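PDB 2BAS: YkuI protein from Bacillus subtilis, which is an EAL-domain signalling protein that binds the second messenger cyclic di-GMP and probably acts as a phosphodiesterase on it. Local coordinates for residues A[36-41]-A[89-94]; A[335-340]-A[347-352]. All coordinates share one frame; numbering follows the deposited sequence.

Contact 1: A[36-41]-A[89-94]; sequences DDVLPY and DNRIIR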
loop_
_atom_site.group_PDB
_atom_site.type_symbol
_atom_site.label_atom_id
_atom_site.label_comp_id
_atom_site.label_asym_id
_atom_site.label_seq_id
_atom_site.Cartn_x
_atom_site.Cartn_y
_atom_site.Cartn_z
ATOM N N ASP A 36 9.247 9.598 -44.327
ATOM C CA ASP A 36 8.681 8.416 -44.995
ATOM C C ASP A 36 9.287 7.062 -44.573
ATOM O O ASP A 36 8.600 6.041 -44.621
ATOM C CB ASP A 36 8.745 8.577 -46.518
ATOM C CG ASP A 36 7.940 9.770 -47.009
ATOM O OD1 ASP A 36 6.822 10.002 -46.485
ATOM O OD2 ASP A 36 8.426 10.479 -47.921
ATOM N N ASP A 37 10.560 7.055 -44.168
ATOM C CA ASP A 37 11.228 5.826 -43.719
ATOM C C ASP A 37 10.748 5.387 -42.336
ATOM O O ASP A 37 10.915 4.234 -41.942
ATOM C CB ASP A 37 12.751 6.008 -43.692
ATOM C CG ASP A 37 13.359 6.174 -45.081
ATOM O OD1 ASP A 37 12.869 5.550 -46.051
ATOM O OD2 ASP A 37 14.353 6.923 -45.196
ATOM N N VAL A 38 10.161 6.332 -41.608
ATOM C CA VAL A 38 9.627 6.107 -40.266
ATOM C C VAL A 38 8.579 4.990 -40.261
ATOM O O VAL A 38 7.767 4.882 -41.192
ATOM C CB VAL A 38 9.041 7.426 -39.700
ATOM C CG1 VAL A 38 8.070 7.168 -38.580
ATOM C CG2 VAL A 38 10.166 8.341 -39.245
ATOM N N LEU A 39 8.613 4.159 -39.221
ATOM C CA LEU A 39 7.705 3.031 -39.126
ATOM C C LEU A 39 7.437 2.608 -37.676
ATOM O O LEU A 39 8.266 2.859 -36.795
ATOM C CB LEU A 39 8.253 1.839 -39.937
ATOM C CG LEU A 39 9.492 1.061 -39.465
ATOM C CD1 LEU A 39 9.730 -0.148 -40.358
ATOM C CD2 LEU A 39 10.756 1.936 -39.391
ATOM N N PRO A 40 6.268 1.981 -37.423
ATOM C CA PRO A 40 6.019 1.390 -36.114
ATOM C C PRO A 40 6.623 -0.004 -35.955
ATOM O O PRO A 40 6.652 -0.783 -36.901
ATOM C CB PRO A 40 4.492 1.302 -36.059
ATOM C CG PRO A 40 4.071 1.139 -37.476
ATOM C CD PRO A 40 5.102 1.838 -38.320
ATOM N N TYR A 41 7.129 -0.290 -34.763
ATOM C CA TYR A 41 7.467 -1.645 -34.371
ATOM C C TYR A 41 6.488 -2.057 -33.285
ATOM O O TYR A 41 5.694 -1.232 -32.815
ATOM C CB TYR A 41 8.896 -1.717 -33.856
ATOM C CG TYR A 41 9.868 -2.329 -34.823
ATOM C CD1 TYR A 41 9.832 -2.010 -36.181
ATOM C CD2 TYR A 41 10.845 -3.218 -34.375
ATOM C CE1 TYR A 41 10.742 -2.571 -37.072
ATOM C CE2 TYR A 41 11.764 -3.784 -35.256
ATOM C CZ TYR A 41 11.702 -3.455 -36.601
ATOM O OH TYR A 41 12.606 -4.015 -37.473
ATOM N N ASP A 89 4.979 11.492 -34.572
ATOM C CA ASP A 89 4.080 10.652 -33.784
ATOM C C ASP A 89 2.842 10.231 -34.574
ATOM O O ASP A 89 2.492 9.055 -34.603
ATOM C CB ASP A 89 3.675 11.380 -32.507
ATOM C CG ASP A 89 2.982 10.478 -31.510
ATOM O OD1 ASP A 89 3.503 9.360 -31.235
ATOM O OD2 ASP A 89 1.918 10.907 -30.992
ATOM N N ASN A 90 2.203 11.193 -35.232
ATOM C CA ASN A 90 1.043 10.924 -36.080
ATOM C C ASN A 90 1.308 9.923 -37.214
ATOM O O ASN A 90 0.470 9.066 -37.503
ATOM C CB ASN A 90 0.439 12.234 -36.613
ATOM C CG ASN A 90 -0.287 13.044 -35.521
ATOM O OD1 ASN A 90 -0.719 12.503 -34.500
ATOM N ND2 ASN A 90 -0.425 14.346 -35.746
ATOM N N ARG A 91 2.473 10.013 -37.844
ATOM C CA ARG A 91 2.817 9.067 -38.896
ATOM C C ARG A 91 2.876 7.649 -38.324
ATOM O O ARG A 91 2.216 6.741 -38.832
ATOM C CB ARG A 91 4.124 9.459 -39.604
ATOM C CG ARG A 91 4.475 8.613 -40.846
ATOM C CD ARG A 91 3.544 8.888 -42.024
ATOM N NE ARG A 91 3.830 10.184 -42.626
ATOM C CZ ARG A 91 4.601 10.365 -43.697
ATOM N NH1 ARG A 91 4.807 11.590 -44.165
ATOM N NH2 ARG A 91 5.167 9.330 -44.304
ATOM N N ILE A 92 3.629 7.472 -37.248
ATOM C CA ILE A 92 3.749 6.162 -36.613
ATOM C C ILE A 92 2.397 5.559 -36.225
ATOM O O ILE A 92 2.106 4.427 -36.605
ATOM C CB ILE A 92 4.651 6.216 -35.368
ATOM C CG1 ILE A 92 6.065 6.642 -35.749
ATOM C CG2 ILE A 92 4.674 4.864 -34.645
ATOM C CD1 ILE A 92 6.866 7.118 -34.541
ATOM N N ILE A 93 1.589 6.310 -35.469
ATOM C CA ILE A 93 0.281 5.840 -34.986
ATOM C C ILE A 93 -0.629 5.354 -36.110
ATOM O O ILE A 93 -1.188 4.255 -36.032
ATOM C CB ILE A 93 -0.467 6.923 -34.171
ATOM C CG1 ILE A 93 0.372 7.385 -32.978
ATOM C CG2 ILE A 93 -1.796 6.386 -33.660
ATOM C CD1 ILE A 93 -0.090 8.709 -32.365
ATOM N N ARG A 94 -0.772 6.176 -37.148
ATOM C CA ARG A 94 -1.612 5.842 -38.296
ATOM C C ARG A 94 -1.181 4.564 -39.017
ATOM O O ARG A 94 -2.024 3.734 -39.360
ATOM C CB ARG A 94 -1.692 7.018 -39.264
ATOM C CG ARG A 94 -2.510 8.169 -38.721
ATOM C CD ARG A 94 -2.423 9.402 -39.611
ATOM N NE ARG A 94 -3.098 10.517 -38.956
ATOM C CZ ARG A 94 -4.400 10.787 -39.056
ATOM N NH1 ARG A 94 -5.198 10.038 -39.815
ATOM N NH2 ARG A 94 -4.904 11.822 -38.393
#
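D36 OD1 takes a hydrogen bond from R91 NH2 at 2.8 Å, part of a salt bridge. The N-H···O angle is 171°, so the bond is nearly straight. The carboxylate offers its anti lone pair, on the side away from OD2, and OD1 lies in the guanidinium plane. The two flat groups are nonetheless turned against each other. The pair ties the residues leading into strand 38-47 to helix 82-100 of the EAL domain, which is a modified TIM barrel. The short segments 38-41 and 89-94 pass 7.0 Å apart at their axes. The R91 chain bends at chi2 and chi3 (70° and 73°), which brings NH2 to D36.

The rest of the contact is apolar. The V38 and I92 side chains meet at about a right angle, V38 CG1 lying 3.5 Å from I92 CG1. V38 also touches I62 of strand 53-64, while I92 rests on L71. V38 O accepts a hydrogen bond from Q95 NE2, one helical turn after R91, a further polar tie to the helix. On the other branch of I92, CG2 sits 3.8 Å from CB of the P40 ring.

Contact 2: A[335-340]-A[347-352]; sequences RIYMCD and TGNVFK
Two backbone hydrogen bonds join I336 and V350, an antiparallel hydrogen-bonded pair. I336 N donates to V350 O at 3.1 Å, and V350 N returns a bond to I336 O with an N-H···O angle of 177°. The next pair, R335 with F351, is non-hydrogen-bonded. R335 CA also makes a CA-H···O contact, at 3.3 Å, to the same V350 O that accepts from I336 N.

A side chain continues the polar link toward the turn. M338 N donates to T347 OG1 at 3.1 Å. The T347 hydroxyl in turn donates to G348 O at 2.8 Å, in the carbonyl plane. With chi1 at 58°, OG1 stands between the backbone N and the carbonyl carbon, where it can serve both partners. A valine at T347 would probably leave M338 N without this acceptor and G348 O without this donor.

These strands form a beta hairpin within an antiparallel sheet of the C-terminal domain. Strand 413-419 flanks 335-340, and strand 356-360 flanks 349-353.

Apolar contact is made on one face by I336 CB and V350 CG2, 3.8 Å apart. I336 also touches L415, and V350 touches W357. Further along, CB of M338, a selenomethionine, lies 4.1 Å from T347 CG2.

The other face carries flat polar and aromatic groups. The N349 amide lies beside Y337, pointing the same way, with OD1 3.2 Å from Y337 CB. Its ND2 is 3.6 Å from R335 CD. R335 NH1 comes to CE1 of the F351 ring obliquely, the planes 36° apart. The guanidinium charge is met by salt bridges from NH1 to E397 and from NH2 to D395 and D418.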
loop_
_atom_site.group_PDB
_atom_site.type_symbol
_atom_site.label_atom_id
_atom_site.label_comp_id
_atom_site.label_asym_id
_atom_site.label_seq_id
_atom_site.Cartn_x
_atom_site.Cartn_y
_atom_site.Cartn_z
ATOM N N ARG A 335 9.827 -10.926 23.489
ATOM C CA ARG A 335 8.757 -10.188 24.181
ATOM C C ARG A 335 7.517 -11.051 24.317
ATOM O O ARG A 335 7.127 -11.743 23.363
ATOM C CB ARG A 335 8.411 -8.886 23.469
ATOM C CG ARG A 335 7.702 -7.898 24.361
ATOM C CD ARG A 335 7.092 -6.756 23.588
ATOM N NE ARG A 335 8.066 -5.746 23.178
ATOM C CZ ARG A 335 8.537 -5.609 21.941
ATOM N NH1 ARG A 335 9.397 -4.637 21.667
ATOM N NH2 ARG A 335 8.140 -6.433 20.977
ATOM N N ILE A 336 6.934 -11.035 25.519
ATOM C CA ILE A 336 5.677 -11.742 25.822
ATOM C C ILE A 336 4.757 -10.857 26.679
ATOM O O ILE A 336 5.231 -10.204 27.615
ATOM C CB ILE A 336 5.938 -13.100 26.527
ATOM C CG1 ILE A 336 6.928 -13.930 25.710
ATOM C CG2 ILE A 336 4.630 -13.893 26.735
ATOM C CD1 ILE A 336 7.276 -15.286 26.307
ATOM N N TYR A 337 3.458 -10.845 26.346
ATOM C CA TYR A 337 2.422 -10.094 27.074
ATOM C C TYR A 337 1.021 -10.650 26.754
ATOM O O TYR A 337 0.856 -11.373 25.764
ATOM C CB TYR A 337 2.489 -8.589 26.738
ATOM C CG TYR A 337 2.216 -8.245 25.281
ATOM C CD1 TYR A 337 0.966 -7.787 24.860
ATOM C CD2 TYR A 337 3.204 -8.397 24.330
ATOM C CE1 TYR A 337 0.730 -7.484 23.505
ATOM C CE2 TYR A 337 2.986 -8.111 23.001
ATOM C CZ TYR A 337 1.762 -7.653 22.583
ATOM O OH TYR A 337 1.609 -7.381 21.238
HETATM N N MSE A 338 0.024 -10.287 27.575
HETATM C CA MSE A 338 -1.373 -10.726 27.424
HETATM C C MSE A 338 -2.372 -9.572 27.328
HETATM O O MSE A 338 -2.200 -8.549 27.993
HETATM C CB MSE A 338 -1.789 -11.600 28.613
HETATM C CG MSE A 338 -1.402 -13.061 28.532
HETATM SE SE MSE A 338 -1.477 -13.959 30.293
HETATM C CE MSE A 338 -3.387 -13.586 30.864
ATOM N N CYS A 339 -3.439 -9.765 26.547
ATOM C CA CYS A 339 -4.502 -8.763 26.375
ATOM C C CYS A 339 -5.894 -9.394 26.457
ATOM O O CYS A 339 -6.032 -10.598 26.224
ATOM C CB CYS A 339 -4.390 -8.099 24.996
ATOM S SG CYS A 339 -2.851 -7.246 24.611
ATOM N N ASP A 340 -6.919 -8.574 26.731
ATOM C CA ASP A 340 -8.332 -9.028 26.769
ATOM C C ASP A 340 -9.058 -8.833 25.415
ATOM O O ASP A 340 -8.441 -8.363 24.460
ATOM C CB ASP A 340 -9.116 -8.407 27.951
ATOM C CG ASP A 340 -9.455 -6.916 27.759
ATOM O OD1 ASP A 340 -9.166 -6.336 26.682
ATOM O OD2 ASP A 340 -10.034 -6.316 28.706
ATOM N N THR A 347 -1.249 -7.481 31.454
ATOM C CA THR A 347 0.029 -7.673 32.137
ATOM C C THR A 347 1.021 -6.598 31.719
ATOM O O THR A 347 0.828 -5.935 30.708
ATOM C CB THR A 347 0.702 -8.988 31.675
ATOM O OG1 THR A 347 0.879 -8.949 30.250
ATOM C CG2 THR A 347 -0.105 -10.210 32.058
ATOM N N GLY A 348 2.109 -6.447 32.468
ATOM C CA GLY A 348 3.242 -5.686 31.962
ATOM C C GLY A 348 3.861 -6.522 30.850
ATOM O O GLY A 348 3.292 -7.549 30.455
ATOM N N ASN A 349 5.013 -6.092 30.336
ATOM C CA ASN A 349 5.745 -6.878 29.352
ATOM C C ASN A 349 6.883 -7.603 30.035
ATOM O O ASN A 349 7.410 -7.117 31.046
ATOM C CB ASN A 349 6.380 -5.980 28.282
ATOM C CG ASN A 349 5.419 -5.572 27.193
ATOM O OD1 ASN A 349 4.280 -6.022 27.142
ATOM N ND2 ASN A 349 5.878 -4.704 26.312
ATOM N N VAL A 350 7.258 -8.765 29.496
ATOM C CA VAL A 350 8.567 -9.338 29.805
ATOM C C VAL A 350 9.344 -9.204 28.509
ATOM O O VAL A 350 8.787 -9.426 27.427
ATOM C CB VAL A 350 8.550 -10.785 30.408
ATOM C CG1 VAL A 350 7.741 -10.798 31.694
ATOM C CG2 VAL A 350 8.009 -11.823 29.439
ATOM N N PHE A 351 10.604 -8.792 28.620
ATOM C CA PHE A 351 11.378 -8.377 27.461
ATOM C C PHE A 351 12.793 -8.897 27.588
ATOM O O PHE A 351 13.398 -8.802 28.656
ATOM C CB PHE A 351 11.344 -6.843 27.371
ATOM C CG PHE A 351 12.135 -6.261 26.235
ATOM C CD1 PHE A 351 11.600 -6.200 24.954
ATOM C CD2 PHE A 351 13.403 -5.734 26.453
ATOM C CE1 PHE A 351 12.321 -5.640 23.893
ATOM C CE2 PHE A 351 14.138 -5.174 25.395
ATOM C CZ PHE A 351 13.589 -5.126 24.110
ATOM N N LYS A 352 13.301 -9.480 26.506
ATOM C CA LYS A 352 14.654 -10.033 26.483
ATOM C C LYS A 352 15.633 -9.050 25.842
ATOM O O LYS A 352 15.630 -8.847 24.620
ATOM C CB LYS A 352 14.678 -11.390 25.771
ATOM C CG LYS A 352 15.999 -12.126 25.872
ATOM C CD LYS A 352 15.927 -13.543 25.315
ATOM C CE LYS A 352 17.151 -14.327 25.780
ATOM N NZ LYS A 352 17.342 -15.646 25.108
#

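In the fold
Contacts 1 and 2 belong to separate parts of the chain and do not touch. Their centres are about 68 Å apart, and their nearest atoms are about 54 Å apart. They lie on opposite sides of the centre of the chain, with their own centres about 33 Å and 35 Å from it. Contact 1 sits in the EAL domain, the part that is expected to handle cyclic di-GMP. Contact 2 lies in the EAL-associated signalling domain. Between them in sequence runs the long helix 271-311. Contact 1 joins a strand to a helix across 47 intervening residues, whereas contact 2 closes a hairpin over six. No other chain of the two-chain assembly touches either contact.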